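Local coordinates for phosphoribosylaminoimidazole carboxylase, ATPase subunit (PDB 3V4S), which probably catalyses the ATP- and bicarbonate-dependent carboxylation of aminoimidazole ribonucleotide to its N5-carboxy form in purine biosynthesis, as an ATP-grasp enzyme, at residues B[148-153]-B[165-170]; B[128-133]-B[184-189]. All coordinates share one frame; numbering follows the deposited sequence.

Contact 1: residues B[148-153]-B[165-170]; sequences YPSVLK and VVLRSE. With ATP (adenosine-5'-triphosphate), chain F.
The phenol ring of Tyr-148 lays one face against the backbone that follows the second strand of a beta hairpin. Ser-169 C and Glu-170 N both sit over that face, toward its rim, while Leu-167 O meets the ring edge in plane, 3.7 Å from CD1. At the far end the Tyr-148 hydroxyl reaches the side chain of Glu-170: OH of Tyr-148 lies 3.4 Å from CG of Glu-170. With CG anti to the carbonyl carbon (chi1 -50°), the ring lies over the Ser-169 to Glu-170 peptide. The guanidinium of Arg-168 is the other flat group, and Val-166 CG1 lies over the centre of one of its faces.

The hairpin belongs to the small antiparallel sheet of the ATP-grasp fold. Two hydrogen-bonded pairs, Ser-150 with Leu-167 and Leu-152 with Val-165, supply four backbone bonds; Pro-149, after a cis peptide, adds a CA-H...O contact to Leu-167 O. Between the two hydrogen-bonded pairs, Val-151 and Val-166 form a non-hydrogen-bonded pair, their CG2 methyls 3.8 Å apart on the sheet face against which Trp-190 packs. On the other face Leu-167 CD1 packs 4.1 Å from Leu-152 CB, beneath helices 136-146 and 173-182. Beyond the paired residues Lys-153, extended past CG and salt-bridged to Glu-188, hydrogen-bonds through NZ to ATP O2A (2.8 Å) and ATP N7 (3.0 Å).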
loop_
_atom_site.group_PDB
_atom_site.type_symbol
_atom_site.label_atom_id
_atom_site.label_comp_id
_atom_site.label_asym_id
_atom_site.label_seq_id
_atom_site.Cartn_x
_atom_site.Cartn_y
_atom_site.Cartn_z
ATOM N N TYR B 148 8.796 15.692 44.024
ATOM C CA TYR B 148 9.682 15.418 42.888
ATOM C C TYR B 148 10.036 13.930 42.773
ATOM O O TYR B 148 10.148 13.252 43.789
ATOM C CB TYR B 148 10.975 16.208 43.037
ATOM C CG TYR B 148 10.756 17.666 43.329
ATOM C CD1 TYR B 148 10.444 18.555 42.306
ATOM C CD2 TYR B 148 10.857 18.154 44.632
ATOM C CE1 TYR B 148 10.239 19.892 42.566
ATOM C CE2 TYR B 148 10.653 19.490 44.904
ATOM C CZ TYR B 148 10.342 20.351 43.868
ATOM O OH TYR B 148 10.148 21.674 44.125
ATOM N N PRO B 149 10.234 13.423 41.539
ATOM C CA PRO B 149 10.156 14.168 40.282
ATOM C C PRO B 149 8.722 14.276 39.751
ATOM O O PRO B 149 7.890 13.440 40.046
ATOM C CB PRO B 149 11.039 13.352 39.329
ATOM C CG PRO B 149 11.093 11.966 39.905
ATOM C CD PRO B 149 10.512 11.992 41.308
ATOM N N SER B 150 8.445 15.325 38.982
ATOM C CA SER B 150 7.109 15.557 38.427
ATOM C C SER B 150 7.233 16.264 37.079
ATOM O O SER B 150 8.306 16.726 36.712
ATOM C CB SER B 150 6.229 16.366 39.399
ATOM O OG SER B 150 6.865 17.579 39.755
ATOM N N VAL B 151 6.140 16.319 36.332
ATOM C CA VAL B 151 6.175 16.913 35.018
ATOM C C VAL B 151 4.969 17.817 34.856
ATOM O O VAL B 151 3.843 17.397 35.094
ATOM C CB VAL B 151 6.201 15.849 33.891
ATOM C CG1 VAL B 151 6.121 16.515 32.525
ATOM C CG2 VAL B 151 7.478 15.018 33.983
ATOM N N LEU B 152 5.230 19.058 34.467
ATOM C CA LEU B 152 4.188 20.035 34.143
ATOM C C LEU B 152 3.913 20.065 32.630
ATOM O O LEU B 152 4.831 20.233 31.821
ATOM C CB LEU B 152 4.633 21.423 34.619
ATOM C CG LEU B 152 3.591 22.540 34.611
ATOM C CD1 LEU B 152 2.472 22.283 35.628
ATOM C CD2 LEU B 152 4.291 23.868 34.897
ATOM N N LYS B 153 2.649 19.934 32.255
ATOM C CA LYS B 153 2.251 19.860 30.842
ATOM C C LYS B 153 1.085 20.807 30.617
ATOM O O LYS B 153 0.134 20.792 31.398
ATOM C CB LYS B 153 1.742 18.440 30.500
ATOM C CG LYS B 153 2.678 17.274 30.814
ATOM C CD LYS B 153 2.080 15.957 30.304
ATOM C CE LYS B 153 3.104 14.836 30.462
ATOM N NZ LYS B 153 2.572 13.504 30.056
ATOM N N VAL B 165 7.622 20.834 31.198
ATOM C CA VAL B 165 8.790 21.064 32.037
ATOM C C VAL B 165 8.885 19.890 33.007
ATOM O O VAL B 165 7.932 19.579 33.722
ATOM C CB VAL B 165 8.712 22.407 32.823
ATOM C CG1 VAL B 165 9.882 22.553 33.788
ATOM C CG2 VAL B 165 8.685 23.607 31.887
ATOM N N VAL B 166 10.035 19.229 33.017
ATOM C CA VAL B 166 10.268 18.136 33.941
ATOM C C VAL B 166 10.876 18.728 35.216
ATOM O O VAL B 166 11.895 19.421 35.166
ATOM C CB VAL B 166 11.185 17.068 33.314
ATOM C CG1 VAL B 166 11.536 15.998 34.341
ATOM C CG2 VAL B 166 10.505 16.449 32.095
ATOM N N LEU B 167 10.222 18.505 36.352
ATOM C CA LEU B 167 10.751 19.023 37.602
ATOM C C LEU B 167 11.490 17.904 38.323
ATOM O O LEU B 167 10.869 17.035 38.936
ATOM C CB LEU B 167 9.645 19.639 38.478
ATOM C CG LEU B 167 8.882 20.868 37.959
ATOM C CD1 LEU B 167 7.832 20.476 36.923
ATOM C CD2 LEU B 167 8.205 21.572 39.127
ATOM N N ARG B 168 12.820 17.918 38.196
ATOM C CA ARG B 168 13.710 16.971 38.885
ATOM C C ARG B 168 13.819 17.315 40.371
ATOM O O ARG B 168 13.765 16.434 41.230
ATOM C CB ARG B 168 15.118 16.995 38.265
ATOM C CG ARG B 168 15.354 16.007 37.138
ATOM C CD ARG B 168 15.326 16.648 35.763
ATOM N NE ARG B 168 15.253 15.613 34.729
ATOM C CZ ARG B 168 15.160 15.840 33.419
ATOM N NH1 ARG B 168 15.135 17.084 32.942
ATOM N NH2 ARG B 168 15.092 14.812 32.580
ATOM N N SER B 169 13.980 18.609 40.650
ATOM C CA SER B 169 14.197 19.136 41.994
ATOM C C SER B 169 13.658 20.566 42.047
ATOM O O SER B 169 13.205 21.095 41.026
ATOM C CB SER B 169 15.700 19.142 42.312
ATOM O OG SER B 169 16.388 20.119 41.542
ATOM N N GLU B 170 13.735 21.197 43.218
ATOM C CA GLU B 170 13.400 22.625 43.361
ATOM C C GLU B 170 14.043 23.515 42.303
ATOM O O GLU B 170 13.490 24.556 41.959
ATOM C CB GLU B 170 13.818 23.135 44.730
ATOM C CG GLU B 170 12.674 23.398 45.688
ATOM C CD GLU B 170 13.140 24.164 46.915
ATOM O OE1 GLU B 170 12.336 24.943 47.474
ATOM O OE2 GLU B 170 14.323 23.998 47.309
HETATM P PG ATP F . 3.138 13.813 21.390
HETATM O O1G ATP F . 3.007 12.311 21.439
HETATM O O2G ATP F . 4.119 14.349 20.369
HETATM O O3G ATP F . 1.815 14.528 21.387
HETATM P PB ATP F . 3.337 15.233 23.914
HETATM O O1B ATP F . 3.853 16.585 23.512
HETATM O O2B ATP F . 1.894 15.057 24.265
HETATM O O3B ATP F . 3.848 14.131 22.826
HETATM P PA ATP F . 3.815 13.481 26.137
HETATM O O1A ATP F . 3.420 12.343 25.222
HETATM O O2A ATP F . 2.950 13.813 27.326
HETATM O O3A ATP F . 4.117 14.816 25.267
HETATM O "O5'" ATP F . 5.297 13.197 26.661
HETATM C "C5'" ATP F . 6.358 13.038 25.722
HETATM C "C4'" ATP F . 7.339 12.069 26.364
HETATM O "O4'" ATP F . 7.795 12.592 27.627
HETATM C "C3'" ATP F . 6.695 10.727 26.702
HETATM O "O3'" ATP F . 6.577 9.824 25.588
HETATM C "C2'" ATP F . 7.581 10.246 27.842
HETATM O "O2'" ATP F . 8.776 9.637 27.345
HETATM C "C1'" ATP F . 7.937 11.537 28.588
HETATM N N9 ATP F . 6.971 11.703 29.706
HETATM C C8 ATP F . 5.816 12.410 29.676
HETATM N N7 ATP F . 5.160 12.316 30.861
HETATM C C5 ATP F . 5.904 11.546 31.685
HETATM C C6 ATP F . 5.813 11.048 33.080
HETATM N N6 ATP F . 4.767 11.363 33.881
HETATM N N1 ATP F . 6.821 10.263 33.539
HETATM C C2 ATP F . 7.886 9.928 32.780
HETATM N N3 ATP F . 8.026 10.341 31.511
HETATM C C4 ATP F . 7.096 11.140 30.916
#

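Contact 2: residues B[128-133]-B[184-189]. With ATP (adenosine-5'-triphosphate), chain F.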
loop_
_atom_site.group_PDB
_atom_site.type_symbol
_atom_site.label_atom_id
_atom_site.label_comp_id
_atom_site.label_asym_id
_atom_site.label_seq_id
_atom_site.Cartn_x
_atom_site.Cartn_y
_atom_site.Cartn_z
ATOM N N ALA B 128 -0.818 8.603 35.851
ATOM C CA ALA B 128 0.042 9.297 36.783
ATOM C C ALA B 128 -0.832 10.271 37.595
ATOM O O ALA B 128 -1.728 10.918 37.031
ATOM C CB ALA B 128 1.150 10.034 36.049
ATOM N N THR B 129 -0.597 10.342 38.906
ATOM C CA THR B 129 -1.329 11.282 39.789
ATOM C C THR B 129 -1.065 12.704 39.311
ATOM O O THR B 129 0.073 13.063 39.039
ATOM C CB THR B 129 -0.901 11.143 41.269
ATOM O OG1 THR B 129 -0.786 9.754 41.592
ATOM C CG2 THR B 129 -1.948 11.781 42.213
ATOM N N TYR B 130 -2.124 13.498 39.224
ATOM C CA TYR B 130 -2.061 14.811 38.594
ATOM C C TYR B 130 -2.938 15.835 39.311
ATOM O O TYR B 130 -3.887 15.477 40.029
ATOM C CB TYR B 130 -2.529 14.694 37.144
ATOM C CG TYR B 130 -3.989 14.354 37.050
ATOM C CD1 TYR B 130 -4.430 13.046 37.254
ATOM C CD2 TYR B 130 -4.931 15.337 36.765
ATOM C CE1 TYR B 130 -5.775 12.733 37.189
ATOM C CE2 TYR B 130 -6.282 15.032 36.692
ATOM C CZ TYR B 130 -6.690 13.730 36.899
ATOM O OH TYR B 130 -8.020 13.427 36.829
ATOM N N ARG B 131 -2.624 17.108 39.087
ATOM C CA ARG B 131 -3.412 18.235 39.618
ATOM C C ARG B 131 -3.527 19.302 38.536
ATOM O O ARG B 131 -2.553 19.532 37.803
ATOM C CB ARG B 131 -2.680 18.856 40.817
ATOM C CG ARG B 131 -2.520 17.961 42.042
ATOM C CD ARG B 131 -3.877 17.562 42.623
ATOM N NE ARG B 131 -3.715 16.855 43.899
ATOM C CZ ARG B 131 -3.665 15.527 44.049
ATOM N NH1 ARG B 131 -3.779 14.705 42.998
ATOM N NH2 ARG B 131 -3.511 15.015 45.272
ATOM N N LEU B 132 -4.682 19.965 38.446
ATOM C CA LEU B 132 -4.834 21.099 37.536
ATOM C C LEU B 132 -4.077 22.317 38.072
ATOM O O LEU B 132 -4.136 22.597 39.260
ATOM C CB LEU B 132 -6.314 21.453 37.321
ATOM C CG LEU B 132 -6.660 22.628 36.387
ATOM C CD1 LEU B 132 -6.292 22.313 34.945
ATOM C CD2 LEU B 132 -8.147 22.964 36.468
ATOM N N VAL B 133 -3.381 23.037 37.189
ATOM C CA VAL B 133 -2.595 24.210 37.582
ATOM C C VAL B 133 -3.020 25.417 36.739
ATOM O O VAL B 133 -2.878 25.386 35.511
ATOM C CB VAL B 133 -1.079 23.985 37.378
ATOM C CG1 VAL B 133 -0.299 25.254 37.714
ATOM C CG2 VAL B 133 -0.566 22.812 38.223
ATOM N N GLU B 184 -2.707 27.121 30.962
ATOM C CA GLU B 184 -3.267 26.123 31.868
ATOM C C GLU B 184 -2.495 24.816 31.691
ATOM O O GLU B 184 -2.149 24.420 30.562
ATOM C CB GLU B 184 -4.747 25.909 31.594
ATOM C CG GLU B 184 -5.416 24.941 32.551
ATOM C CD GLU B 184 -6.846 24.653 32.162
ATOM O OE1 GLU B 184 -7.065 23.955 31.152
ATOM O OE2 GLU B 184 -7.755 25.118 32.873
ATOM N N CYS B 185 -2.200 24.173 32.818
ATOM C CA CYS B 185 -1.356 22.992 32.842
ATOM C C CYS B 185 -1.912 21.974 33.816
ATOM O O CYS B 185 -2.788 22.299 34.617
ATOM C CB CYS B 185 0.035 23.368 33.343
ATOM S SG CYS B 185 1.072 24.377 32.263
ATOM N N ILE B 186 -1.394 20.748 33.739
ATOM C CA ILE B 186 -1.518 19.800 34.825
ATOM C C ILE B 186 -0.108 19.482 35.269
ATOM O O ILE B 186 0.824 19.408 34.441
ATOM C CB ILE B 186 -2.250 18.469 34.453
ATOM C CG1 ILE B 186 -1.699 17.834 33.163
ATOM C CG2 ILE B 186 -3.757 18.670 34.347
ATOM C CD1 ILE B 186 -2.117 16.381 32.970
ATOM N N LEU B 187 0.058 19.338 36.576
ATOM C CA LEU B 187 1.249 18.717 37.103
ATOM C C LEU B 187 0.927 17.254 37.389
ATOM O O LEU B 187 -0.111 16.943 37.967
ATOM C CB LEU B 187 1.744 19.419 38.362
ATOM C CG LEU B 187 3.107 18.928 38.887
ATOM C CD1 LEU B 187 4.229 19.437 37.999
ATOM C CD2 LEU B 187 3.331 19.374 40.337
ATOM N N GLU B 188 1.812 16.359 36.954
ATOM C CA GLU B 188 1.638 14.942 37.231
ATOM C C GLU B 188 2.940 14.311 37.694
ATOM O O GLU B 188 4.037 14.753 37.316
ATOM C CB GLU B 188 1.076 14.207 36.006
ATOM C CG GLU B 188 2.037 14.146 34.827
ATOM C CD GLU B 188 1.471 13.372 33.636
ATOM O OE1 GLU B 188 0.237 13.364 33.431
ATOM O OE2 GLU B 188 2.287 12.802 32.897
ATOM N N LYS B 189 2.811 13.280 38.524
ATOM C CA LYS B 189 3.973 12.529 38.995
ATOM C C LYS B 189 4.760 11.916 37.840
ATOM O O LYS B 189 4.179 11.471 36.837
ATOM C CB LYS B 189 3.539 11.434 39.964
ATOM C CG LYS B 189 3.141 11.970 41.326
ATOM C CD LYS B 189 2.786 10.846 42.288
ATOM C CE LYS B 189 2.350 11.397 43.643
ATOM N NZ LYS B 189 1.815 10.316 44.523
HETATM P PG ATP F . 3.138 13.813 21.390
HETATM O O1G ATP F . 3.007 12.311 21.439
HETATM O O2G ATP F . 4.119 14.349 20.369
HETATM O O3G ATP F . 1.815 14.528 21.387
HETATM P PB ATP F . 3.337 15.233 23.914
HETATM O O1B ATP F . 3.853 16.585 23.512
HETATM O O2B ATP F . 1.894 15.057 24.265
HETATM O O3B ATP F . 3.848 14.131 22.826
HETATM P PA ATP F . 3.815 13.481 26.137
HETATM O O1A ATP F . 3.420 12.343 25.222
HETATM O O2A ATP F . 2.950 13.813 27.326
HETATM O O3A ATP F . 4.117 14.816 25.267
HETATM O "O5'" ATP F . 5.297 13.197 26.661
HETATM C "C5'" ATP F . 6.358 13.038 25.722
HETATM C "C4'" ATP F . 7.339 12.069 26.364
HETATM O "O4'" ATP F . 7.795 12.592 27.627
HETATM C "C3'" ATP F . 6.695 10.727 26.702
HETATM O "O3'" ATP F . 6.577 9.824 25.588
HETATM C "C2'" ATP F . 7.581 10.246 27.842
HETATM O "O2'" ATP F . 8.776 9.637 27.345
HETATM C "C1'" ATP F . 7.937 11.537 28.588
HETATM N N9 ATP F . 6.971 11.703 29.706
HETATM C C8 ATP F . 5.816 12.410 29.676
HETATM N N7 ATP F . 5.160 12.316 30.861
HETATM C C5 ATP F . 5.904 11.546 31.685
HETATM C C6 ATP F . 5.813 11.048 33.080
HETATM N N6 ATP F . 4.767 11.363 33.881
HETATM N N1 ATP F . 6.821 10.263 33.539
HETATM C C2 ATP F . 7.886 9.928 32.780
HETATM N N3 ATP F . 8.026 10.341 31.511
HETATM C C4 ATP F . 7.096 11.140 30.916
#
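Thr-129 and Lys-189 meet first through their backbones, Lys-189 N donating a hydrogen bond to Thr-129 O. From there the antiparallel ladder runs through two hydrogen-bonded pairs, Arg-131 with Leu-187 and Val-133 with Cys-185, each bonded in both directions. Val-133 N lies 2.7 Å from Cys-185 O, and Cys-185 N returns a bond to Val-133 O. CA-H...O contacts fill in between, among them Tyr-130 CA to Leu-187 O at 3.0 Å.

Apolar packing divides between the two faces of the sheet. Val-133 CG2 stands 4.1 Å from Leu-187 CB on the face that meets helix 136-146. On the opposite face Leu-132 CD1 crosses the aliphatic part of Glu-184, 3.7 Å from its CG, and Ile-186 CG2 approaches the Tyr-130 ring obliquely, at 4.3 Å from CD2. At the ATP end of the strands Thr-129 and Lys-189 run side by side, with CB of the threonine 3.8 Å from CD of the lysine.

The polar side chains find their partners beyond the two strands. Tyr-130 OH is hydrogen-bonded to Glu-121, and Arg-131 NE makes a salt bridge to Glu-145, while its NH1 returns to Tyr-130 O from above the carbonyl plane. Glu-188 OE1 pairs with Lys-117 and OE2 with Lys-153, two cations that probably favour the ionised carboxylate.

The adenine amino group is held at two points. Glu-188 CG sits between the backbone N and the carbonyl carbon (chi1 67°), and the chain runs extended beyond it, carrying the carboxylate to ATP N6. ATP N6 donates to Glu-188 OE2 and Lys-189 O, both at 3.0 Å; the bond to Glu-188 is the straighter, with N-H...O angles of 168° and 145°. A strand-end carbonyl that reads the amino group of adenine is characteristic of the ATP-grasp nucleotide site.

From the N terminus, the chain enters strand 130-133, passes through helix 136-146 and continues into the hairpin of 150-154 and 164-167. Contact 1 closes that short loop, with 11 residues between its segments. Helix 173-182 then leads to strand 185-189, where contact 2 closes a longer loop, with 50 residues between its segments, that encloses contact 1 entirely; the two nest and do not cross. In space strand 185-189 lies between 130-133 and 150-154, bonded to the latter by Ile-186 N to Lys-153 O and Val-151 N to Glu-188 O. The two contacts thus hold the outer strands of one four-stranded sheet to its middle pair, and both reach the same ATP.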